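Local coordinates for protein 2-polyprenyl-6-methoxyphenol hydroxylase-like FAD-dependent oxidoreductase (Streptomyces sp. NRRL 11266, PDB 6UI5) that binds flavin-adenine dinucleotide in a Rossmann-type domain, carries a thioredoxin-like C-terminal region and probably works as a flavin-dependent oxidoreductase, at residues A[61-66]-A[93-98]; A[293-298]-A[339-344]; A[308-313]-A[328-333]; A[441-446]-A[453-458]. All blocks are in the same frame, centred on the assembly; numbering follows the deposited sequence.

In the fold
Interactions 1, 2 and 3 are buried contacts within the FAD-binding domain, whereas interaction 4 lies at the surface of the C-terminal thioredoxin-like region, its centre about 30 Å from that of the chain. Interactions 2 and 3 join the same two helices, 295-316 and 325-346, at points whose centres are about 20 Å apart: paired amides behind the helix start that touches FAD in one, a salt bridge in the other. Interaction 1, whose nearest atoms come within about 5 Å of interaction 2, relies on apolar and CH-pi packing where a loop meets the lead-in to helix 97-110. Interaction 4 is again polar, but its salt bridge is long, unlike the short one of interaction 3.

Interaction 1. Residues A[61-66]-A[93-98]; sequences AGLREG and HMVLQS
The imidazole of His-93 has the aliphatic stem of Arg-64 laid over one face: CD sits 4.0 Å from the ring centroid and 24° off the ring normal, a CH-pi contact. Arg-64 CG reaches His-93 CD2 at 3.7 Å, so two methylenes follow the rim. The guanidinium does not stack on the imidazole, their planes being 65° apart; the arginine chain bends at chi3 (-72°) and its end forms salt bridges with Glu-90 and Asp-55. His-93 ND1 is hydrogen-bonded to Pro-91 O. Beside this pair, Leu-63 and Val-95 cross at about a right angle, with Leu-63 CD2 3.7 Å from Val-95 CG1. The other branch, Val-95 CG2, lies 3.7 Å from Leu-63 O. The contact thereby sets the loop 61-66 against the lead-in to helix 97-110, whose Gln-97 belongs to the FAD pocket. Dispersion and CH-pi packing thus carry the interface, while the arginine charge is met by Glu-90 and Asp-55, outside the two segments.

Interaction 2. Residues A[293-298]-A[339-344]; sequences NGQGLG and CMNIQA. With FAD (flavin-adenine dinucleotide), chain C.
Two hydrogen bonds link the carboxamides of Gln-295 and Asn-341 as a paired amide. Asn-341 ND2 donates to Gln-295 OE1 at 3.1 Å, and Gln-295 NE2 returns a straighter bond (163°) to Asn-341 OD1 at 3.2 Å, on a lone pair in the carbonyl plane. The amide planes are only 14° apart, which lets both bonds form at once. Gln-295 NE2 also donates to Asn-293 OD1 at 3.1 Å, nearly within its own amide plane, so two acceptors fix the amide's rotation. Asn-341 ND2 additionally binds Leu-337 O. The pair bridges helices 295-316 and 325-346 of the FAD-binding domain; Gly-294 is the N-cap of the former, and Met-361 of the second subunit packs on Asn-341. In van der Waals contact, Ile-342 CD1 lies against the glutamine amide, 3.2 Å from Gln-295 NE2 and 3.6 Å from Gln-295 CD. Contacts with FAD use the same helix start: Leu-297 CB lies 3.1 Å from flavin O2, and the backbone C of Gly-296 lies 3.2 Å from ribityl O2'.

Interaction 3. Residues A[308-313]-A[328-333]; sequences GWKIAA and HVERHL
The backbones bearing Lys-310 and Glu-330 stay well separated, the closest CA atoms across the segments being those of Lys-310 and His-328 at 11.6 Å. They belong to consecutive helices, 295-316 and 325-346, which run antiparallel as a helical hairpin in the FAD-binding domain. Long side chains therefore span the gap, burying just 62 Å² between the segments. Lys-310 has CG anti to its carbonyl carbon (chi1 -49°) and an extended chain beyond, which carries the ammonium across to the second helix. On the way, Lys-310 CG lies 3.6 Å above the ring plane of Trp-309, over the ring's centre. The ammonium is also hydrogen-bonded to Asn-306 OD1 and Ser-326 OG, and Asn-306 ND2 reaches the same carboxylate oxygen that the lysine binds. Glu-330 OE1 forms a salt bridge with Arg-469, so both carboxylate oxygens of this buried acid are engaged, which would probably stabilise its negative charge. The central salt bridge joins Lys-310 NZ to Glu-330 OE2 at 2.8 Å, the nitrogen approaching from above the carboxylate plane, 42° out of it.

Interaction 4. Residues A[441-446]-A[453-458]; sequences AQEESG and VVRAQP
Ala-441 offers its carbonyl to Arg-455: NH1 donates to Ala-441 O over 3.1 Å with an N-H...O angle of 171°. The acceptor sits at the edge of the guanidinium, close to its plane. Ala-441 CB also packs 4.0 Å from Arg-455 NH1. Arg-455 NH1 also forms a salt bridge with Asp-434, which accepts a hydrogen bond from Ala-441 N. Strand 451-455, which carries the arginine, is, within this chain, an outermost strand of the mixed sheet in this thioredoxin-like region and runs parallel to strand 430-434; residues 441-446 belong to the connection between the two. Glu-443 follows, with CG set between the backbone N and the carbonyl carbon (chi1 56°) and the chain extended beyond. Its OE2 makes a long salt bridge of 3.6 Å to Arg-455 NH2, with carboxylate and guanidinium planes 77° apart. The same side chain lies along Val-453, Glu-443 OE1 being 3.2 Å from Val-453 CG2; the other methyl, Val-453 CG1, lies over one face of the Arg-455 guanidinium, offset toward its rim. Glu-444 turns away to bind Arg-488 and Gln-484 of helix 484-495.

Interaction 1. Residues A[61-66]-A[93-98]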
loop_
_atom_site.group_PDB
_atom_site.type_symbol
_atom_site.label_atom_id
_atom_site.label_comp_id
_atom_site.label_asym_id
_atom_site.label_seq_id
_atom_site.Cartn_x
_atom_site.Cartn_y
_atom_site.Cartn_z
ATOM N N ALA A 61 28.807 -18.636 -9.766
ATOM C CA ALA A 61 29.816 -19.327 -8.990
ATOM C C ALA A 61 31.157 -18.650 -9.233
ATOM O O ALA A 61 31.523 -18.336 -10.379
ATOM C CB ALA A 61 29.891 -20.809 -9.361
ATOM N N GLY A 62 31.861 -18.390 -8.146
ATOM C CA GLY A 62 33.154 -17.745 -8.254
ATOM C C GLY A 62 33.025 -16.347 -7.708
ATOM O O GLY A 62 33.797 -15.922 -6.849
ATOM N N LEU A 63 32.003 -15.641 -8.187
ATOM C CA LEU A 63 31.563 -14.439 -7.500
ATOM C C LEU A 63 30.984 -14.756 -6.124
ATOM O O LEU A 63 31.017 -13.901 -5.231
ATOM C CB LEU A 63 30.530 -13.715 -8.344
ATOM C CG LEU A 63 30.934 -12.997 -9.632
ATOM C CD1 LEU A 63 29.657 -12.462 -10.242
ATOM C CD2 LEU A 63 31.892 -11.841 -9.367
ATOM N N ARG A 64 30.439 -15.966 -5.931
ATOM C CA ARG A 64 29.761 -16.270 -4.673
ATOM C C ARG A 64 30.750 -16.635 -3.559
ATOM O O ARG A 64 30.586 -16.191 -2.417
ATOM C CB ARG A 64 28.730 -17.390 -4.885
ATOM C CG ARG A 64 27.339 -16.899 -5.311
ATOM C CD ARG A 64 26.186 -17.963 -5.126
ATOM N NE ARG A 64 26.280 -19.037 -6.110
ATOM C CZ ARG A 64 25.456 -19.200 -7.136
ATOM N NH1 ARG A 64 24.418 -18.394 -7.298
ATOM N NH2 ARG A 64 25.673 -20.190 -7.992
ATOM N N GLU A 65 31.784 -17.424 -3.863
ATOM C CA GLU A 65 32.655 -17.939 -2.812
ATOM C C GLU A 65 33.327 -16.803 -2.065
ATOM O O GLU A 65 33.789 -15.830 -2.668
ATOM C CB GLU A 65 33.725 -18.873 -3.387
ATOM C CG GLU A 65 34.899 -19.188 -2.430
ATOM C CD GLU A 65 34.576 -20.274 -1.406
ATOM O OE1 GLU A 65 33.417 -20.744 -1.366
ATOM O OE2 GLU A 65 35.486 -20.660 -0.642
ATOM N N GLY A 66 33.367 -16.933 -0.735
ATOM C CA GLY A 66 34.045 -15.993 0.129
ATOM C C GLY A 66 33.255 -14.755 0.496
ATOM O O GLY A 66 33.659 -14.033 1.421
ATOM N N HIS A 93 23.839 -11.866 -2.064
ATOM C CA HIS A 93 25.267 -12.006 -1.820
ATOM C C HIS A 93 25.984 -10.662 -1.990
ATOM O O HIS A 93 25.622 -9.846 -2.844
ATOM C CB HIS A 93 25.879 -13.049 -2.753
ATOM C CG HIS A 93 25.598 -14.466 -2.358
ATOM N ND1 HIS A 93 24.327 -14.996 -2.337
ATOM C CD2 HIS A 93 26.434 -15.475 -2.008
ATOM C CE1 HIS A 93 24.389 -16.266 -1.974
ATOM N NE2 HIS A 93 25.655 -16.579 -1.766
ATOM N N MET A 94 27.018 -10.439 -1.179
ATOM C CA MET A 94 27.709 -9.147 -1.152
ATOM C C MET A 94 28.856 -9.199 -2.153
ATOM O O MET A 94 30.011 -9.467 -1.823
ATOM C CB MET A 94 28.179 -8.832 0.259
ATOM C CG MET A 94 27.032 -8.789 1.275
ATOM S SD MET A 94 26.089 -7.255 1.399
ATOM C CE MET A 94 24.673 -7.600 0.381
ATOM N N VAL A 95 28.507 -8.969 -3.413
ATOM C CA VAL A 95 29.448 -8.986 -4.519
ATOM C C VAL A 95 29.671 -7.548 -4.945
ATOM O O VAL A 95 28.730 -6.751 -4.996
ATOM C CB VAL A 95 28.955 -9.830 -5.707
ATOM C CG1 VAL A 95 30.058 -9.934 -6.740
ATOM C CG2 VAL A 95 28.515 -11.226 -5.240
ATOM N N LEU A 96 30.912 -7.211 -5.232
ATOM C CA LEU A 96 31.256 -5.842 -5.539
ATOM C C LEU A 96 31.087 -5.620 -7.032
ATOM O O LEU A 96 31.560 -6.425 -7.843
ATOM C CB LEU A 96 32.680 -5.538 -5.081
ATOM C CG LEU A 96 32.884 -5.907 -3.598
ATOM C CD1 LEU A 96 33.242 -7.406 -3.345
ATOM C CD2 LEU A 96 33.869 -4.974 -2.884
ATOM N N GLN A 97 30.366 -4.556 -7.385
ATOM C CA GLN A 97 30.111 -4.214 -8.778
ATOM C C GLN A 97 31.348 -4.350 -9.662
ATOM O O GLN A 97 31.261 -4.927 -10.749
ATOM C CB GLN A 97 29.546 -2.800 -8.876
ATOM C CG GLN A 97 28.997 -2.464 -10.252
ATOM C CD GLN A 97 28.328 -1.112 -10.300
ATOM O OE1 GLN A 97 27.931 -0.565 -9.265
ATOM N NE2 GLN A 97 28.228 -0.543 -11.508
ATOM N N SER A 98 32.508 -3.855 -9.223
ATOM C CA SER A 98 33.657 -3.943 -10.108
ATOM C C SER A 98 34.079 -5.389 -10.317
ATOM O O SER A 98 34.608 -5.729 -11.387
ATOM C CB SER A 98 34.827 -3.111 -9.569
ATOM O OG SER A 98 35.341 -3.665 -8.371
#

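Interaction 2. Residues A[293-298]-A[339-344]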
loop_
_atom_site.group_PDB
_atom_site.type_symbol
_atom_site.label_atom_id
_atom_site.label_comp_id
_atom_site.label_asym_id
_atom_site.label_seq_id
_atom_site.Cartn_x
_atom_site.Cartn_y
_atom_site.Cartn_z
ATOM N N ASN A 293 17.668 -2.603 -2.778
ATOM C CA ASN A 293 17.543 -4.053 -2.959
ATOM C C ASN A 293 18.349 -4.578 -4.133
ATOM O O ASN A 293 18.222 -5.749 -4.485
ATOM C CB ASN A 293 16.081 -4.459 -3.144
ATOM C CG ASN A 293 15.168 -3.779 -2.153
ATOM O OD1 ASN A 293 14.463 -2.838 -2.496
ATOM N ND2 ASN A 293 15.178 -4.252 -0.913
ATOM N N GLY A 294 19.170 -3.743 -4.755
ATOM C CA GLY A 294 19.892 -4.154 -5.944
ATOM C C GLY A 294 19.056 -4.129 -7.199
ATOM O O GLY A 294 19.392 -4.810 -8.176
ATOM N N GLN A 295 17.968 -3.352 -7.207
ATOM C CA GLN A 295 17.058 -3.412 -8.348
ATOM C C GLN A 295 17.652 -2.792 -9.601
ATOM O O GLN A 295 17.364 -3.264 -10.706
ATOM C CB GLN A 295 15.743 -2.732 -7.996
ATOM C CG GLN A 295 14.981 -3.454 -6.904
ATOM C CD GLN A 295 13.667 -2.811 -6.657
ATOM O OE1 GLN A 295 12.937 -2.476 -7.603
ATOM N NE2 GLN A 295 13.363 -2.573 -5.386
ATOM N N GLY A 296 18.448 -1.721 -9.465
ATOM C CA GLY A 296 19.077 -1.132 -10.640
ATOM C C GLY A 296 19.913 -2.148 -11.393
ATOM O O GLY A 296 19.854 -2.235 -12.622
ATOM N N LEU A 297 20.676 -2.955 -10.653
ATOM C CA LEU A 297 21.499 -3.982 -11.263
ATOM C C LEU A 297 20.644 -5.129 -11.787
ATOM O O LEU A 297 20.860 -5.611 -12.906
ATOM C CB LEU A 297 22.495 -4.469 -10.220
ATOM C CG LEU A 297 23.738 -5.219 -10.631
ATOM C CD1 LEU A 297 24.305 -4.524 -11.820
ATOM C CD2 LEU A 297 24.676 -5.132 -9.459
ATOM N N GLY A 298 19.656 -5.567 -10.994
ATOM C CA GLY A 298 18.777 -6.642 -11.437
ATOM C C GLY A 298 18.067 -6.331 -12.740
ATOM O O GLY A 298 18.095 -7.127 -13.684
ATOM N N CYS A 339 10.627 1.344 -10.618
ATOM C CA CYS A 339 10.411 2.743 -10.253
ATOM C C CYS A 339 9.301 2.836 -9.239
ATOM O O CYS A 339 9.447 3.495 -8.212
ATOM C CB CYS A 339 10.091 3.612 -11.479
ATOM S SG CYS A 339 11.527 3.763 -12.653
ATOM N N MET A 340 8.210 2.102 -9.464
ATOM C CA MET A 340 7.032 2.297 -8.629
ATOM C C MET A 340 7.342 1.986 -7.174
ATOM O O MET A 340 7.129 2.828 -6.294
ATOM C CB MET A 340 5.883 1.433 -9.129
ATOM C CG MET A 340 4.688 1.429 -8.184
ATOM S SD MET A 340 3.947 -0.174 -8.303
ATOM C CE MET A 340 5.322 -1.187 -7.777
ATOM N N ASN A 341 7.923 0.810 -6.913
ATOM C CA ASN A 341 8.111 0.372 -5.533
ATOM C C ASN A 341 9.318 1.032 -4.862
ATOM O O ASN A 341 9.303 1.206 -3.633
ATOM C CB ASN A 341 8.210 -1.163 -5.462
ATOM C CG ASN A 341 9.615 -1.668 -5.565
ATOM O OD1 ASN A 341 10.364 -1.655 -4.575
ATOM N ND2 ASN A 341 9.992 -2.156 -6.763
ATOM N N ILE A 342 10.364 1.403 -5.619
ATOM C CA ILE A 342 11.401 2.257 -5.024
ATOM C C ILE A 342 10.763 3.528 -4.484
ATOM O O ILE A 342 10.909 3.865 -3.305
ATOM C CB ILE A 342 12.518 2.587 -6.033
ATOM C CG1 ILE A 342 13.235 1.327 -6.543
ATOM C CG2 ILE A 342 13.527 3.597 -5.428
ATOM C CD1 ILE A 342 14.005 0.606 -5.518
ATOM N N GLN A 343 10.009 4.230 -5.332
ATOM C CA GLN A 343 9.345 5.447 -4.872
ATOM C C GLN A 343 8.464 5.147 -3.661
ATOM O O GLN A 343 8.423 5.930 -2.697
ATOM C CB GLN A 343 8.522 6.054 -6.012
ATOM C CG GLN A 343 9.330 6.715 -7.122
ATOM C CD GLN A 343 10.183 7.894 -6.644
ATOM O OE1 GLN A 343 11.189 7.729 -5.935
ATOM N NE2 GLN A 343 9.763 9.101 -7.025
ATOM N N ALA A 344 7.786 3.980 -3.676
ATOM C CA ALA A 344 6.961 3.592 -2.536
ATOM C C ALA A 344 7.812 3.380 -1.298
ATOM O O ALA A 344 7.427 3.792 -0.205
ATOM C CB ALA A 344 6.153 2.321 -2.839
HETATM P PA FAD C . 25.900 2.714 -16.324
HETATM O O1A FAD C . 26.385 1.936 -15.121
HETATM O O2A FAD C . 25.675 4.156 -15.904
HETATM O O5B FAD C . 26.908 2.495 -17.622
HETATM C C5B FAD C . 26.736 3.282 -18.791
HETATM C C4B FAD C . 28.095 3.315 -19.563
HETATM O O4B FAD C . 28.008 3.893 -20.736
HETATM C C3B FAD C . 29.126 4.158 -18.777
HETATM O O3B FAD C . 30.334 3.536 -18.847
HETATM C C2B FAD C . 29.162 5.502 -19.533
HETATM O O2B FAD C . 30.425 6.194 -19.169
HETATM C C1B FAD C . 29.142 5.090 -20.771
HETATM N N9A FAD C . 28.654 6.035 -21.757
HETATM C C8A FAD C . 27.686 6.963 -21.585
HETATM N N7A FAD C . 27.489 7.580 -22.770
HETATM C C5A FAD C . 28.323 7.015 -23.675
HETATM C C6A FAD C . 28.541 7.249 -25.028
HETATM N N6A FAD C . 28.055 8.130 -26.079
HETATM N N1A FAD C . 29.450 6.539 -25.702
HETATM C C2A FAD C . 30.159 5.575 -25.075
HETATM N N3A FAD C . 29.934 5.335 -23.751
HETATM C C4A FAD C . 29.026 6.052 -23.053
HETATM N N1 FAD C . 23.212 -0.670 -8.047
HETATM C C2 FAD C . 22.904 -1.808 -7.132
HETATM O O2 FAD C . 22.581 -2.871 -7.550
HETATM N N3 FAD C . 23.013 -1.593 -5.661
HETATM C C4 FAD C . 23.419 -0.281 -5.153
HETATM O O4 FAD C . 23.517 -0.079 -3.990
HETATM C C4X FAD C . 23.721 0.847 -6.109
HETATM N N5 FAD C . 24.110 2.118 -5.544
HETATM C C5X FAD C . 24.400 3.251 -6.458
HETATM C C6 FAD C . 24.769 4.477 -5.901
HETATM C C7 FAD C . 25.054 5.555 -6.732
HETATM C C7M FAD C . 25.421 6.742 -5.853
HETATM C C8 FAD C . 24.981 5.435 -8.128
HETATM C C8M FAD C . 25.317 6.677 -8.964
HETATM C C9 FAD C . 24.607 4.202 -8.693
HETATM C C9A FAD C . 24.307 3.095 -7.864
HETATM N N10 FAD C . 23.892 1.765 -8.453
HETATM C C10 FAD C . 23.616 0.654 -7.546
HETATM C "C1'" FAD C . 23.842 1.622 -9.922
HETATM C "C2'" FAD C . 22.535 1.171 -10.598
HETATM O "O2'" FAD C . 22.366 -0.197 -10.535
HETATM C "C3'" FAD C . 22.595 1.457 -12.097
HETATM O "O3'" FAD C . 21.304 1.287 -12.590
HETATM C "C4'" FAD C . 23.498 0.519 -12.923
HETATM O "O4'" FAD C . 24.843 0.524 -12.536
HETATM C "C5'" FAD C . 23.418 1.099 -14.340
HETATM O "O5'" FAD C . 23.836 0.163 -15.294
HETATM P P FAD C . 23.951 0.589 -16.886
HETATM O O1P FAD C . 24.972 -0.300 -17.556
HETATM O O2P FAD C . 22.625 0.611 -17.623
HETATM O O3P FAD C . 24.433 2.170 -16.862
#

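Interaction 3. Residues A[308-313]-A[328-333]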
loop_
_atom_site.group_PDB
_atom_site.type_symbol
_atom_site.label_atom_id
_atom_site.label_comp_id
_atom_site.label_asym_id
_atom_site.label_seq_id
_atom_site.Cartn_x
_atom_site.Cartn_y
_atom_site.Cartn_z
ATOM N N GLY A 308 19.018 -9.817 -25.481
ATOM C CA GLY A 308 19.920 -10.718 -26.168
ATOM C C GLY A 308 19.319 -12.111 -26.201
ATOM O O GLY A 308 19.064 -12.721 -25.143
ATOM N N TRP A 309 19.074 -12.581 -27.431
ATOM C CA TRP A 309 18.449 -13.846 -27.845
ATOM C C TRP A 309 17.315 -13.455 -28.785
ATOM O O TRP A 309 17.264 -13.935 -29.925
ATOM C CB TRP A 309 18.005 -14.776 -26.689
ATOM C CG TRP A 309 16.568 -14.641 -26.074
ATOM C CD1 TRP A 309 16.245 -14.085 -24.871
ATOM C CD2 TRP A 309 15.329 -15.124 -26.629
ATOM N NE1 TRP A 309 14.879 -14.148 -24.652
ATOM C CE2 TRP A 309 14.297 -14.789 -25.715
ATOM C CE3 TRP A 309 14.993 -15.805 -27.807
ATOM C CZ2 TRP A 309 12.947 -15.107 -25.948
ATOM C CZ3 TRP A 309 13.644 -16.131 -28.036
ATOM C CH2 TRP A 309 12.645 -15.780 -27.105
ATOM N N LYS A 310 16.486 -12.487 -28.396
ATOM C CA LYS A 310 15.522 -11.967 -29.361
ATOM C C LYS A 310 16.224 -11.321 -30.551
ATOM O O LYS A 310 15.938 -11.669 -31.705
ATOM C CB LYS A 310 14.571 -11.001 -28.685
ATOM C CG LYS A 310 14.026 -11.610 -27.428
ATOM C CD LYS A 310 12.750 -10.973 -27.009
ATOM C CE LYS A 310 12.435 -11.447 -25.634
ATOM N NZ LYS A 310 11.352 -10.642 -25.032
ATOM N N ILE A 311 17.168 -10.399 -30.299
ATOM C CA ILE A 311 17.961 -9.864 -31.402
ATOM C C ILE A 311 18.683 -10.992 -32.125
ATOM O O ILE A 311 18.704 -11.049 -33.365
ATOM C CB ILE A 311 18.971 -8.800 -30.919
ATOM C CG1 ILE A 311 18.348 -7.423 -30.839
ATOM C CG2 ILE A 311 20.109 -8.709 -31.921
ATOM C CD1 ILE A 311 19.301 -6.397 -30.341
ATOM N N ALA A 312 19.297 -11.911 -31.367
ATOM C CA ALA A 312 20.029 -12.991 -32.033
ATOM C C ALA A 312 19.102 -13.809 -32.924
ATOM O O ALA A 312 19.456 -14.147 -34.063
ATOM C CB ALA A 312 20.721 -13.894 -31.015
ATOM N N ALA A 313 17.895 -14.102 -32.431
ATOM C CA ALA A 313 16.913 -14.811 -33.243
ATOM C C ALA A 313 16.593 -14.045 -34.520
ATOM O O ALA A 313 16.500 -14.639 -35.601
ATOM C CB ALA A 313 15.632 -15.056 -32.441
ATOM N N HIS A 328 9.965 -4.540 -25.351
ATOM C CA HIS A 328 9.306 -3.440 -24.654
ATOM C C HIS A 328 8.209 -3.940 -23.712
ATOM O O HIS A 328 8.122 -3.504 -22.555
ATOM C CB HIS A 328 8.701 -2.420 -25.616
ATOM C CG HIS A 328 7.864 -1.396 -24.902
ATOM N ND1 HIS A 328 8.391 -0.214 -24.414
ATOM C CD2 HIS A 328 6.565 -1.421 -24.503
ATOM C CE1 HIS A 328 7.436 0.466 -23.794
ATOM N NE2 HIS A 328 6.319 -0.246 -23.830
ATOM N N VAL A 329 7.326 -4.816 -24.200
ATOM C CA VAL A 329 6.200 -5.239 -23.368
ATOM C C VAL A 329 6.697 -5.807 -22.051
ATOM O O VAL A 329 6.266 -5.398 -20.965
ATOM C CB VAL A 329 5.337 -6.268 -24.104
ATOM C CG1 VAL A 329 4.181 -6.683 -23.192
ATOM C CG2 VAL A 329 4.850 -5.691 -25.398
ATOM N N GLU A 330 7.618 -6.761 -22.137
ATOM C CA GLU A 330 8.073 -7.450 -20.945
ATOM C C GLU A 330 8.880 -6.526 -20.058
ATOM O O GLU A 330 8.692 -6.520 -18.836
ATOM C CB GLU A 330 8.890 -8.679 -21.344
ATOM C CG GLU A 330 8.008 -9.878 -21.588
ATOM C CD GLU A 330 8.623 -10.884 -22.542
ATOM O OE1 GLU A 330 7.852 -11.646 -23.166
ATOM O OE2 GLU A 330 9.866 -10.925 -22.659
ATOM N N ARG A 331 9.761 -5.714 -20.652
ATOM C CA ARG A 331 10.749 -5.003 -19.850
ATOM C C ARG A 331 10.299 -3.625 -19.407
ATOM O O ARG A 331 10.656 -3.203 -18.304
ATOM C CB ARG A 331 12.050 -4.938 -20.614
ATOM C CG ARG A 331 12.705 -6.320 -20.632
ATOM C CD ARG A 331 13.572 -6.449 -19.402
ATOM N NE ARG A 331 12.927 -7.032 -18.245
ATOM C CZ ARG A 331 13.464 -7.046 -17.031
ATOM N NH1 ARG A 331 14.655 -6.467 -16.826
ATOM N NH2 ARG A 331 12.821 -7.645 -16.025
ATOM N N HIS A 332 9.465 -2.938 -20.185
ATOM C CA HIS A 332 8.884 -1.704 -19.674
ATOM C C HIS A 332 8.090 -1.951 -18.396
ATOM O O HIS A 332 8.092 -1.102 -17.495
ATOM C CB HIS A 332 8.002 -1.042 -20.725
ATOM C CG HIS A 332 7.374 0.235 -20.261
ATOM N ND1 HIS A 332 6.365 0.269 -19.322
ATOM C CD2 HIS A 332 7.606 1.521 -20.612
ATOM C CE1 HIS A 332 6.005 1.524 -19.110
ATOM N NE2 HIS A 332 6.739 2.302 -19.885
ATOM N N LEU A 333 7.391 -3.097 -18.297
ATOM C CA LEU A 333 6.643 -3.380 -17.069
ATOM C C LEU A 333 7.593 -3.493 -15.897
ATOM O O LEU A 333 7.328 -2.953 -14.821
ATOM C CB LEU A 333 5.810 -4.667 -17.193
ATOM C CG LEU A 333 5.282 -5.373 -15.922
ATOM C CD1 LEU A 333 4.264 -4.506 -15.118
ATOM C CD2 LEU A 333 4.570 -6.722 -16.262
#

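Interaction 4. Residues A[441-446]-A[453-458]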
loop_
_atom_site.group_PDB
_atom_site.type_symbol
_atom_site.label_atom_id
_atom_site.label_comp_id
_atom_site.label_asym_id
_atom_site.label_seq_id
_atom_site.Cartn_x
_atom_site.Cartn_y
_atom_site.Cartn_z
ATOM N N ALA A 441 8.830 -37.782 -22.349
ATOM C CA ALA A 441 8.331 -36.604 -23.048
ATOM C C ALA A 441 8.609 -36.744 -24.538
ATOM O O ALA A 441 9.658 -37.257 -24.939
ATOM C CB ALA A 441 8.959 -35.329 -22.495
ATOM N N GLN A 442 7.655 -36.320 -25.362
ATOM C CA GLN A 442 7.814 -36.385 -26.811
ATOM C C GLN A 442 8.397 -35.056 -27.259
ATOM O O GLN A 442 7.723 -34.026 -27.180
ATOM C CB GLN A 442 6.486 -36.664 -27.515
ATOM C CG GLN A 442 6.568 -36.565 -29.048
ATOM C CD GLN A 442 5.233 -36.181 -29.675
ATOM O OE1 GLN A 442 5.181 -35.367 -30.603
ATOM N NE2 GLN A 442 4.142 -36.766 -29.168
ATOM N N GLU A 443 9.648 -35.063 -27.709
ATOM C CA GLU A 443 10.275 -33.816 -28.109
ATOM C C GLU A 443 9.888 -33.463 -29.538
ATOM O O GLU A 443 9.934 -34.310 -30.435
ATOM C CB GLU A 443 11.793 -33.887 -27.959
ATOM C CG GLU A 443 12.480 -34.999 -28.694
ATOM C CD GLU A 443 13.960 -34.715 -28.851
ATOM O OE1 GLU A 443 14.296 -33.573 -29.247
ATOM O OE2 GLU A 443 14.778 -35.621 -28.562
ATOM N N GLU A 444 9.487 -32.211 -29.746
ATOM C CA GLU A 444 9.122 -31.764 -31.083
ATOM C C GLU A 444 10.421 -31.512 -31.841
ATOM O O GLU A 444 11.049 -30.456 -31.707
ATOM C CB GLU A 444 8.227 -30.534 -31.014
ATOM C CG GLU A 444 6.932 -30.757 -30.255
ATOM C CD GLU A 444 5.958 -31.734 -30.964
ATOM O OE1 GLU A 444 6.019 -31.853 -32.205
ATOM O OE2 GLU A 444 5.131 -32.381 -30.278
ATOM N N SER A 445 10.828 -32.504 -32.638
ATOM C CA SER A 445 12.078 -32.449 -33.387
ATOM C C SER A 445 12.163 -31.250 -34.318
ATOM O O SER A 445 13.222 -31.013 -34.895
ATOM C CB SER A 445 12.251 -33.721 -34.219
ATOM O OG SER A 445 11.325 -33.750 -35.299
ATOM N N GLY A 446 11.079 -30.535 -34.540
ATOM C CA GLY A 446 11.177 -29.417 -35.430
ATOM C C GLY A 446 12.123 -28.434 -34.779
ATOM O O GLY A 446 13.165 -28.085 -35.334
ATOM N N VAL A 453 16.743 -30.678 -25.299
ATOM C CA VAL A 453 16.049 -31.553 -24.370
ATOM C C VAL A 453 17.022 -31.942 -23.276
ATOM O O VAL A 453 18.142 -32.366 -23.563
ATOM C CB VAL A 453 15.492 -32.791 -25.079
ATOM C CG1 VAL A 453 14.634 -33.559 -24.115
ATOM C CG2 VAL A 453 14.738 -32.369 -26.327
ATOM N N VAL A 454 16.592 -31.799 -22.028
ATOM C CA VAL A 454 17.320 -32.257 -20.851
ATOM C C VAL A 454 16.432 -33.266 -20.118
ATOM O O VAL A 454 15.329 -32.918 -19.665
ATOM C CB VAL A 454 17.696 -31.073 -19.941
ATOM C CG1 VAL A 454 18.222 -31.550 -18.587
ATOM C CG2 VAL A 454 18.701 -30.083 -20.663
ATOM N N ARG A 455 16.909 -34.515 -20.015
ATOM C CA ARG A 455 16.195 -35.610 -19.360
ATOM C C ARG A 455 16.734 -35.787 -17.950
ATOM O O ARG A 455 17.902 -36.142 -17.761
ATOM C CB ARG A 455 16.359 -36.926 -20.121
ATOM C CG ARG A 455 16.239 -36.840 -21.619
ATOM C CD ARG A 455 14.782 -36.840 -22.073
ATOM N NE ARG A 455 14.708 -37.001 -23.525
ATOM C CZ ARG A 455 13.581 -37.062 -24.223
ATOM N NH1 ARG A 455 12.406 -36.987 -23.600
ATOM N NH2 ARG A 455 13.634 -37.217 -25.543
ATOM N N ALA A 456 15.884 -35.555 -16.967
ATOM C CA ALA A 456 16.325 -35.540 -15.584
ATOM C C ALA A 456 15.320 -36.277 -14.710
ATOM O O ALA A 456 14.257 -36.730 -15.162
ATOM C CB ALA A 456 16.511 -34.098 -15.082
ATOM N N GLN A 457 15.658 -36.358 -13.443
ATOM C CA GLN A 457 14.854 -37.023 -12.451
ATOM C C GLN A 457 13.748 -36.108 -11.951
ATOM O O GLN A 457 13.854 -34.885 -12.057
ATOM C CB GLN A 457 15.739 -37.513 -11.315
ATOM C CG GLN A 457 16.656 -38.602 -11.875
ATOM C CD GLN A 457 15.857 -39.880 -12.091
ATOM O OE1 GLN A 457 15.243 -40.391 -11.153
ATOM N NE2 GLN A 457 15.833 -40.377 -13.330
ATOM N N PRO A 458 12.626 -36.676 -11.508
ATOM C CA PRO A 458 11.526 -35.830 -11.043
ATOM C C PRO A 458 11.981 -34.947 -9.897
ATOM O O PRO A 458 12.802 -35.338 -9.068
ATOM C CB PRO A 458 10.458 -36.844 -10.604
ATOM C CG PRO A 458 11.184 -38.118 -10.412
ATOM C CD PRO A 458 12.283 -38.111 -11.429
#